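Local coordinates for protein cytosol aminopeptidase (Staphylococcus aureus subsp. aureus, PDB 3KZW) that probably removes amino-terminal residues from peptides as a metal-dependent leucyl aminopeptidase built from six subunits, at residues A[156-162]-A[200-205]; A[195-199]-A[318-323]; A[206-211]-A[304-308]. All coordinates share one frame; numbering follows the deposited sequence.

Contact 1 of 3, residues A[156-162]-A[200-205]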
loop_
_atom_site.group_PDB
_atom_site.type_symbol
_atom_site.label_atom_id
_atom_site.label_comp_id
_atom_site.label_asym_id
_atom_site.label_seq_id
_atom_site.Cartn_x
_atom_site.Cartn_y
_atom_site.Cartn_z
ATOM N N GLU A 156 -23.674 38.627 0.700
ATOM C CA GLU A 156 -24.190 37.449 0.008
ATOM C C GLU A 156 -23.271 36.241 0.170
ATOM O O GLU A 156 -23.740 35.135 0.442
ATOM C CB GLU A 156 -24.405 37.747 -1.480
ATOM C CG GLU A 156 -25.501 38.766 -1.776
ATOM C CD GLU A 156 -26.909 38.220 -1.561
ATOM O OE1 GLU A 156 -27.087 36.980 -1.531
ATOM O OE2 GLU A 156 -27.846 39.038 -1.428
ATOM N N ARG A 157 -21.967 36.461 0.013
ATOM C CA ARG A 157 -20.990 35.371 0.015
ATOM C C ARG A 157 -20.797 34.725 1.389
ATOM O O ARG A 157 -20.739 33.497 1.494
ATOM C CB ARG A 157 -19.646 35.827 -0.563
ATOM C CG ARG A 157 -18.650 34.684 -0.728
ATOM C CD ARG A 157 -17.434 35.052 -1.549
ATOM N NE ARG A 157 -16.616 36.071 -0.902
ATOM C CZ ARG A 157 -15.306 36.217 -1.091
ATOM N NH1 ARG A 157 -14.643 35.391 -1.901
ATOM N NH2 ARG A 157 -14.654 37.190 -0.460
ATOM N N ALA A 158 -20.700 35.549 2.431
ATOM C CA ALA A 158 -20.447 35.055 3.785
ATOM C C ALA A 158 -21.665 34.369 4.400
ATOM O O ALA A 158 -21.525 33.507 5.270
ATOM C CB ALA A 158 -19.972 36.185 4.681
ATOM N N THR A 159 -22.853 34.752 3.935
ATOM C CA THR A 159 -24.111 34.259 4.498
ATOM C C THR A 159 -24.710 33.107 3.690
ATOM O O THR A 159 -25.842 32.688 3.938
ATOM C CB THR A 159 -25.147 35.389 4.600
ATOM O OG1 THR A 159 -25.405 35.917 3.293
ATOM C CG2 THR A 159 -24.639 36.503 5.501
ATOM N N TYR A 160 -23.944 32.600 2.728
ATOM C CA TYR A 160 -24.398 31.534 1.842
ATOM C C TYR A 160 -24.652 30.232 2.598
ATOM O O TYR A 160 -23.900 29.870 3.505
ATOM C CB TYR A 160 -23.377 31.311 0.720
ATOM C CG TYR A 160 -23.671 30.140 -0.192
ATOM C CD1 TYR A 160 -24.591 30.255 -1.231
ATOM C CD2 TYR A 160 -23.021 28.917 -0.021
ATOM C CE1 TYR A 160 -24.863 29.184 -2.074
ATOM C CE2 TYR A 160 -23.288 27.838 -0.857
ATOM C CZ TYR A 160 -24.208 27.979 -1.879
ATOM O OH TYR A 160 -24.472 26.918 -2.709
ATOM N N GLU A 161 -25.731 29.548 2.226
ATOM C CA GLU A 161 -26.000 28.198 2.714
ATOM C C GLU A 161 -26.729 27.359 1.671
ATOM O O GLU A 161 -27.563 27.872 0.921
ATOM C CB GLU A 161 -26.754 28.214 4.054
ATOM C CG GLU A 161 -28.052 29.016 4.070
ATOM C CD GLU A 161 -28.694 29.089 5.455
ATOM O OE1 GLU A 161 -28.701 28.065 6.183
ATOM O OE2 GLU A 161 -29.202 30.176 5.809
ATOM N N PHE A 162 -26.387 26.074 1.619
ATOM C CA PHE A 162 -27.017 25.122 0.708
ATOM C C PHE A 162 -27.807 24.088 1.519
ATOM O O PHE A 162 -27.309 23.004 1.835
ATOM C CB PHE A 162 -25.956 24.452 -0.176
ATOM C CG PHE A 162 -26.519 23.729 -1.369
ATOM C CD1 PHE A 162 -26.810 24.417 -2.540
ATOM C CD2 PHE A 162 -26.744 22.357 -1.327
ATOM C CE1 PHE A 162 -27.328 23.752 -3.648
ATOM C CE2 PHE A 162 -27.262 21.686 -2.430
ATOM C CZ PHE A 162 -27.555 22.384 -3.592
ATOM N N ILE A 200 -21.148 34.491 -7.393
ATOM C CA ILE A 200 -20.324 33.490 -6.711
ATOM C C ILE A 200 -21.208 32.384 -6.139
ATOM O O ILE A 200 -20.890 31.197 -6.262
ATOM C CB ILE A 200 -19.444 34.132 -5.603
ATOM C CG1 ILE A 200 -18.392 35.056 -6.234
ATOM C CG2 ILE A 200 -18.768 33.059 -4.749
ATOM C CD1 ILE A 200 -17.709 35.996 -5.261
ATOM N N ASN A 201 -22.326 32.783 -5.540
ATOM C CA ASN A 201 -23.289 31.842 -4.973
ATOM C C ASN A 201 -23.993 30.994 -6.027
ATOM O O ASN A 201 -24.369 29.854 -5.757
ATOM C CB ASN A 201 -24.309 32.575 -4.097
ATOM C CG ASN A 201 -23.699 33.115 -2.812
ATOM O OD1 ASN A 201 -22.537 32.851 -2.498
ATOM N ND2 ASN A 201 -24.487 33.873 -2.059
ATOM N N LEU A 202 -24.169 31.556 -7.221
ATOM C CA LEU A 202 -24.745 30.820 -8.342
ATOM C C LEU A 202 -23.821 29.676 -8.746
ATOM O O LEU A 202 -24.281 28.563 -9.002
ATOM C CB LEU A 202 -25.008 31.746 -9.537
ATOM C CG LEU A 202 -25.551 31.102 -10.823
ATOM C CD1 LEU A 202 -26.991 30.625 -10.655
ATOM C CD2 LEU A 202 -25.439 32.057 -11.999
ATOM N N ALA A 203 -22.522 29.968 -8.796
ATOM C CA ALA A 203 -21.497 28.972 -9.090
ATOM C C ALA A 203 -21.461 27.901 -8.000
ATOM O O ALA A 203 -21.362 26.705 -8.295
ATOM C CB ALA A 203 -20.141 29.639 -9.237
ATOM N N ARG A 204 -21.556 28.345 -6.746
ATOM C CA ARG A 204 -21.592 27.457 -5.587
ATOM C C ARG A 204 -22.775 26.498 -5.630
ATOM O O ARG A 204 -22.634 25.325 -5.285
ATOM C CB ARG A 204 -21.652 28.269 -4.294
ATOM C CG ARG A 204 -20.331 28.839 -3.834
ATOM C CD ARG A 204 -20.559 29.786 -2.678
ATOM N NE ARG A 204 -19.342 30.030 -1.914
ATOM C CZ ARG A 204 -19.246 30.892 -0.908
ATOM N NH1 ARG A 204 -20.292 31.614 -0.533
ATOM N NH2 ARG A 204 -18.092 31.039 -0.277
ATOM N N ASP A 205 -23.937 27.005 -6.045
ATOM C CA ASP A 205 -25.153 26.198 -6.151
ATOM C C ASP A 205 -24.991 25.041 -7.134
ATOM O O ASP A 205 -25.385 23.910 -6.838
ATOM C CB ASP A 205 -26.354 27.067 -6.536
ATOM C CG ASP A 205 -26.971 27.786 -5.342
ATOM O OD1 ASP A 205 -26.620 27.467 -4.182
ATOM O OD2 ASP A 205 -27.825 28.671 -5.567
#
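Tyr160 and Arg204 form the dense part of this contact. CD of Arg204 lies over one face of the Tyr160 ring, 3.8 Å from its centroid and 15° off the ring normal, which meets the criteria for a CH-pi contact. With CG of Tyr160 trans to the backbone N (chi1 174°), the ring reaches across to helix 188-208 and its OH donates to OD1 of Asp205 at 2.7 Å; the carboxylate oxygen is met on its anti side. The same hydroxyl is also bonded to Asn208.

Where helix 144-157 gives way to a type I turn (Arg157 to Tyr160), two backbone carbonyls are taken up by side chains. NH1 of Arg204 reaches O of Arg157 at 2.8 Å, within both the guanidinium and the carbonyl plane and on a lone pair. Asn201 ND2 bonds to Glu156 O over 2.9 Å, nearly straight (171°) but from above the carbonyl plane. A further bond from Arg204 NH1 to Asn201 OD1 ties the two donor groups together, and NE and NH2 of Arg204 are held by Pro500 and Asn495.

The solvent side is Glu161, exposed just after the turn. Ala158 and Thr159 turn away from helix 188-208, Thr159 onto helix 108-124. Leu202 and Ala203, directed away from the turn, pack on helix 308-322, and Ile200 and Ala203 meet helix 505-512.

Contact 2 of 3, residues A[195-199]-A[318-323]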
loop_
_atom_site.group_PDB
_atom_site.type_symbol
_atom_site.label_atom_id
_atom_site.label_comp_id
_atom_site.label_asym_id
_atom_site.label_seq_id
_atom_site.Cartn_x
_atom_site.Cartn_y
_atom_site.Cartn_z
ATOM N N SER A 195 -24.239 41.874 -6.560
ATOM C CA SER A 195 -24.377 41.138 -7.816
ATOM C C SER A 195 -23.183 40.218 -8.080
ATOM O O SER A 195 -23.341 39.152 -8.679
ATOM C CB SER A 195 -24.613 42.093 -8.991
ATOM O OG SER A 195 -23.548 43.013 -9.123
ATOM N N ILE A 196 -22.000 40.630 -7.625
ATOM C CA ILE A 196 -20.802 39.787 -7.697
ATOM C C ILE A 196 -20.934 38.608 -6.729
ATOM O O ILE A 196 -20.673 37.460 -7.097
ATOM C CB ILE A 196 -19.500 40.596 -7.423
ATOM C CG1 ILE A 196 -19.213 41.553 -8.585
ATOM C CG2 ILE A 196 -18.308 39.665 -7.193
ATOM C CD1 ILE A 196 -18.109 42.564 -8.320
ATOM N N GLY A 197 -21.356 38.906 -5.501
ATOM C CA GLY A 197 -21.573 37.894 -4.470
ATOM C C GLY A 197 -22.612 36.861 -4.862
ATOM O O GLY A 197 -22.437 35.667 -4.604
ATOM N N GLN A 198 -23.693 37.320 -5.490
ATOM C CA GLN A 198 -24.749 36.429 -5.980
ATOM C C GLN A 198 -24.293 35.579 -7.165
ATOM O O GLN A 198 -24.802 34.476 -7.375
ATOM C CB GLN A 198 -26.004 37.222 -6.346
ATOM C CG GLN A 198 -26.820 37.653 -5.144
ATOM C CD GLN A 198 -28.106 38.364 -5.516
ATOM O OE1 GLN A 198 -28.394 38.590 -6.694
ATOM N NE2 GLN A 198 -28.890 38.726 -4.506
ATOM N N SER A 199 -23.333 36.095 -7.931
ATOM C CA SER A 199 -22.726 35.345 -9.028
ATOM C C SER A 199 -21.844 34.220 -8.497
ATOM O O SER A 199 -21.799 33.133 -9.080
ATOM C CB SER A 199 -21.913 36.270 -9.932
ATOM O OG SER A 199 -22.741 37.262 -10.509
ATOM N N GLU A 318 -22.185 35.716 -15.561
ATOM C CA GLU A 318 -23.335 36.241 -14.822
ATOM C C GLU A 318 -23.029 37.612 -14.221
ATOM O O GLU A 318 -23.860 38.523 -14.287
ATOM C CB GLU A 318 -23.773 35.252 -13.731
ATOM C CG GLU A 318 -24.809 35.779 -12.730
ATOM C CD GLU A 318 -26.219 35.918 -13.307
ATOM O OE1 GLU A 318 -26.433 35.591 -14.493
ATOM O OE2 GLU A 318 -27.125 36.352 -12.564
ATOM N N ALA A 319 -21.836 37.749 -13.644
ATOM C CA ALA A 319 -21.403 39.009 -13.047
ATOM C C ALA A 319 -21.174 40.081 -14.108
ATOM O O ALA A 319 -21.605 41.222 -13.945
ATOM C CB ALA A 319 -20.152 38.801 -12.217
ATOM N N ALA A 320 -20.510 39.704 -15.198
ATOM C CA ALA A 320 -20.205 40.631 -16.285
ATOM C C ALA A 320 -21.464 41.207 -16.932
ATOM O O ALA A 320 -21.504 42.395 -17.268
ATOM C CB ALA A 320 -19.324 39.956 -17.328
ATOM N N SER A 321 -22.485 40.368 -17.091
ATOM C CA SER A 321 -23.737 40.775 -17.730
ATOM C C SER A 321 -24.590 41.666 -16.829
ATOM O O SER A 321 -25.192 42.639 -17.297
ATOM C CB SER A 321 -24.538 39.555 -18.191
ATOM O OG SER A 321 -24.953 38.763 -17.094
ATOM N N ARG A 322 -24.633 41.334 -15.540
ATOM C CA ARG A 322 -25.390 42.116 -14.559
ATOM C C ARG A 322 -24.740 43.462 -14.265
ATOM O O ARG A 322 -25.425 44.422 -13.915
ATOM C CB ARG A 322 -25.591 41.327 -13.265
ATOM C CG ARG A 322 -26.731 40.323 -13.332
ATOM C CD ARG A 322 -26.836 39.515 -12.050
ATOM N NE ARG A 322 -27.345 40.306 -10.930
ATOM C CZ ARG A 322 -27.470 39.857 -9.683
ATOM N NH1 ARG A 322 -27.124 38.611 -9.377
ATOM N NH2 ARG A 322 -27.944 40.658 -8.737
ATOM N N LEU A 323 -23.419 43.522 -14.407
ATOM C CA LEU A 323 -22.686 44.779 -14.277
ATOM C C LEU A 323 -22.670 45.552 -15.595
ATOM O O LEU A 323 -22.218 46.699 -15.637
ATOM C CB LEU A 323 -21.254 44.530 -13.787
ATOM C CG LEU A 323 -21.053 43.969 -12.376
ATOM C CD1 LEU A 323 -19.570 43.869 -12.060
ATOM C CD2 LEU A 323 -21.771 44.808 -11.328
#
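Arg322 reaches over Ser195 to Gln198, joining two nearly antiparallel helices of the aminopeptidase fold, 188-208 and 308-322. Their local axes approach to 8.9 Å, with 153° between N-to-C directions. From CB, directed toward the opposite helix, the chain runs extended through CG to CD, then bends at chi3 (72°), bringing the guanidinium across Ser195. There NE lies 3.8 Å from Ser195 CB, which sits over one face of the group. At the tip both terminal nitrogens converge end-on on Gln198 OE1, NH2 at 2.9 Å and NH1 at 3.0 Å, both bonds bent. NH1 uses a lone pair in the carbonyl plane, whereas NH2 comes from above it, so one oxygen takes two bonds from one guanidinium edge. The Gln198 amide is turned 44° from the guanidinium plane.

Away from this exposed arginine, small residues (Ser199, Ala319) combine with the branched Ile196 and Leu323. Ile196 and Ala319, 5.4 Å apart at CA, both meet Val509 of helix 505-512. Leu323 extends its CD1 to Ile196 CG1 and its CD2 to Ser195 OG, which bonds to the carbonyl of Glu192. Ser199 OG donates to Ser195 O within its own helix at 2.7 Å, while lying 3.5 Å from Ala319 CB.

Contact 3 of 3, residues A[206-211]-A[304-308]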
loop_
_atom_site.group_PDB
_atom_site.type_symbol
_atom_site.label_atom_id
_atom_site.label_comp_id
_atom_site.label_asym_id
_atom_site.label_seq_id
_atom_site.Cartn_x
_atom_site.Cartn_y
_atom_site.Cartn_z
ATOM N N PHE A 206 -24.403 25.324 -8.294
ATOM C CA PHE A 206 -24.119 24.290 -9.283
ATOM C C PHE A 206 -23.127 23.263 -8.749
ATOM O O PHE A 206 -23.277 22.069 -8.988
ATOM C CB PHE A 206 -23.590 24.900 -10.585
ATOM C CG PHE A 206 -24.653 25.529 -11.443
ATOM C CD1 PHE A 206 -25.743 24.785 -11.886
ATOM C CD2 PHE A 206 -24.551 26.864 -11.829
ATOM C CE1 PHE A 206 -26.727 25.366 -12.687
ATOM C CE2 PHE A 206 -25.527 27.454 -12.631
ATOM C CZ PHE A 206 -26.618 26.701 -13.060
ATOM N N SER A 207 -22.120 23.739 -8.022
ATOM C CA SER A 207 -21.075 22.877 -7.483
ATOM C C SER A 207 -21.586 21.971 -6.361
ATOM O O SER A 207 -21.234 20.795 -6.301
ATOM C CB SER A 207 -19.894 23.714 -6.994
ATOM O OG SER A 207 -19.363 24.509 -8.040
ATOM N N ASN A 208 -22.420 22.524 -5.485
ATOM C CA ASN A 208 -22.974 21.780 -4.356
ATOM C C ASN A 208 -24.028 20.751 -4.754
ATOM O O ASN A 208 -24.321 19.831 -3.993
ATOM C CB ASN A 208 -23.549 22.739 -3.309
ATOM C CG ASN A 208 -22.515 23.189 -2.296
ATOM O OD1 ASN A 208 -21.731 22.383 -1.786
ATOM N ND2 ASN A 208 -22.517 24.482 -1.985
ATOM N N MET A 209 -24.590 20.917 -5.948
ATOM C CA MET A 209 -25.626 20.035 -6.469
ATOM C C MET A 209 -25.137 18.587 -6.535
ATOM O O MET A 209 -24.027 18.340 -7.011
ATOM C CB MET A 209 -26.041 20.500 -7.863
ATOM C CG MET A 209 -27.501 20.269 -8.181
ATOM S SD MET A 209 -28.547 21.557 -7.482
ATOM C CE MET A 209 -28.288 22.869 -8.698
ATOM N N PRO A 210 -25.958 17.630 -6.048
ATOM C CA PRO A 210 -25.611 16.206 -6.100
ATOM C C PRO A 210 -25.472 15.715 -7.539
ATOM O O PRO A 210 -26.254 16.127 -8.398
ATOM C CB PRO A 210 -26.806 15.522 -5.430
ATOM C CG PRO A 210 -27.486 16.576 -4.655
ATOM C CD PRO A 210 -27.265 17.846 -5.404
ATOM N N PRO A 211 -24.482 14.840 -7.804
ATOM C CA PRO A 211 -24.188 14.365 -9.161
ATOM C C PRO A 211 -25.306 13.530 -9.793
ATOM O O PRO A 211 -25.390 13.448 -11.016
ATOM C CB PRO A 211 -22.928 13.517 -8.974
ATOM C CG PRO A 211 -22.942 13.116 -7.554
ATOM C CD PRO A 211 -23.562 14.256 -6.811
ATOM N N LYS A 304 -18.124 15.567 -6.986
ATOM C CA LYS A 304 -19.160 16.374 -7.630
ATOM C C LYS A 304 -18.624 17.783 -7.901
ATOM O O LYS A 304 -19.195 18.535 -8.698
ATOM C CB LYS A 304 -20.427 16.428 -6.768
ATOM C CG LYS A 304 -20.270 17.145 -5.431
ATOM C CD LYS A 304 -21.600 17.279 -4.716
ATOM C CE LYS A 304 -21.425 17.949 -3.366
ATOM N NZ LYS A 304 -22.697 18.006 -2.605
ATOM N N PHE A 305 -17.519 18.122 -7.234
ATOM C CA PHE A 305 -16.862 19.421 -7.381
ATOM C C PHE A 305 -15.887 19.460 -8.561
ATOM O O PHE A 305 -15.118 20.411 -8.711
ATOM C CB PHE A 305 -16.130 19.803 -6.088
ATOM C CG PHE A 305 -17.028 19.962 -4.891
ATOM C CD1 PHE A 305 -18.204 20.705 -4.969
ATOM C CD2 PHE A 305 -16.680 19.392 -3.669
ATOM C CE1 PHE A 305 -19.029 20.859 -3.855
ATOM C CE2 PHE A 305 -17.497 19.544 -2.549
ATOM C CZ PHE A 305 -18.674 20.279 -2.644
ATOM N N ASP A 306 -15.921 18.430 -9.401
ATOM C CA ASP A 306 -15.026 18.361 -10.552
ATOM C C ASP A 306 -15.528 19.206 -11.725
ATOM O O ASP A 306 -14.909 19.220 -12.794
ATOM C CB ASP A 306 -14.803 16.909 -10.984
ATOM C CG ASP A 306 -13.376 16.654 -11.441
ATOM O OD1 ASP A 306 -12.445 17.177 -10.781
ATOM O OD2 ASP A 306 -13.178 15.933 -12.449
ATOM N N MET A 307 -16.648 19.898 -11.521
ATOM C CA MET A 307 -17.196 20.815 -12.521
ATOM C C MET A 307 -17.188 22.270 -12.045
ATOM O O MET A 307 -17.823 23.129 -12.661
ATOM C CB MET A 307 -18.602 20.382 -12.970
ATOM C CG MET A 307 -19.540 19.920 -11.859
ATOM S SD MET A 307 -20.004 21.198 -10.672
ATOM C CE MET A 307 -20.981 22.309 -11.689
ATOM N N CYS A 308 -16.462 22.535 -10.957
ATOM C CA CYS A 308 -16.306 23.887 -10.411
ATOM C C CYS A 308 -15.815 24.890 -11.458
ATOM O O CYS A 308 -16.257 26.041 -11.479
ATOM C CB CYS A 308 -15.355 23.881 -9.213
ATOM S SG CYS A 308 -16.106 23.323 -7.662
HETATM O O HOH W 1 -22.069 19.051 -8.728
#
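Lys304 supplies the direct hydrogen bond of this contact, from NZ to Asn208 O at 2.8 Å. The ammonium approaches from above the carbonyl plane, 35° out of it, and the acceptor is the last helical residue before Met209 leaves helical geometry. Although CG of Lys304 sits between the backbone N and carbonyl carbon (chi1 66°), the chain beyond it is fully extended, which carries NZ along the end of the helix. A water adds an indirect polar link: 2.7 Å from Met209 O and 2.9 Å from Lys304 O, it bridges the two carbonyls.

The segments belong to the catalytic domain of the M17 leucyl aminopeptidase family: the end of helix 188-208 meets the loop that leads into helix 308-322, with Met307 at its N-cap position. Asp306 in this loop takes no part in the contact; it forms a salt bridge with Lys283 and lies close to Asp288 and Glu367, a cluster consistent with the metal-binding active site of the family, although the metal ions bound in this structure are sodium. Asp348 of the second subunit accepts a hydrogen bond from the backbone N of Lys304, and Ile449 of that subunit packs on the lysine side chain, so the loop also takes part in the assembly.

The Phe305 ring presents its edge to Asn208 OD1, with ring and amide planes 73° apart.

Among apolar contacts, CB of Lys304 touches Pro211 CD at 3.8 Å. Met307, bent at chi2 and chi3, folds its thioether against the helix: SD comes to 3.8 Å from Ser207 CA, and CE rests 3.8 Å from Phe206 CB.

Overall arrangement
From the N terminus, the chain passes through helix 144-157 and its following turn (156-162), then enters helix 188-208, which serves all three contacts in the order 195-199, 200-205, 206-211. Contact 1 closes a loop of 37 residues. Contact 2 opens before that loop has closed, so the two cross, and they meet through Glu156 with Gln198 and Leu202 with Glu318. Contact 3 follows contact 1 in series and lies wholly within the 118-residue span of contact 2; Tyr160 and Phe162 touch its Asn208. Together they fasten the N-terminal region, helix 308-322 and the loop before it to one long helix. Contacts 2 and 3, with centres 20 Å apart, do not touch.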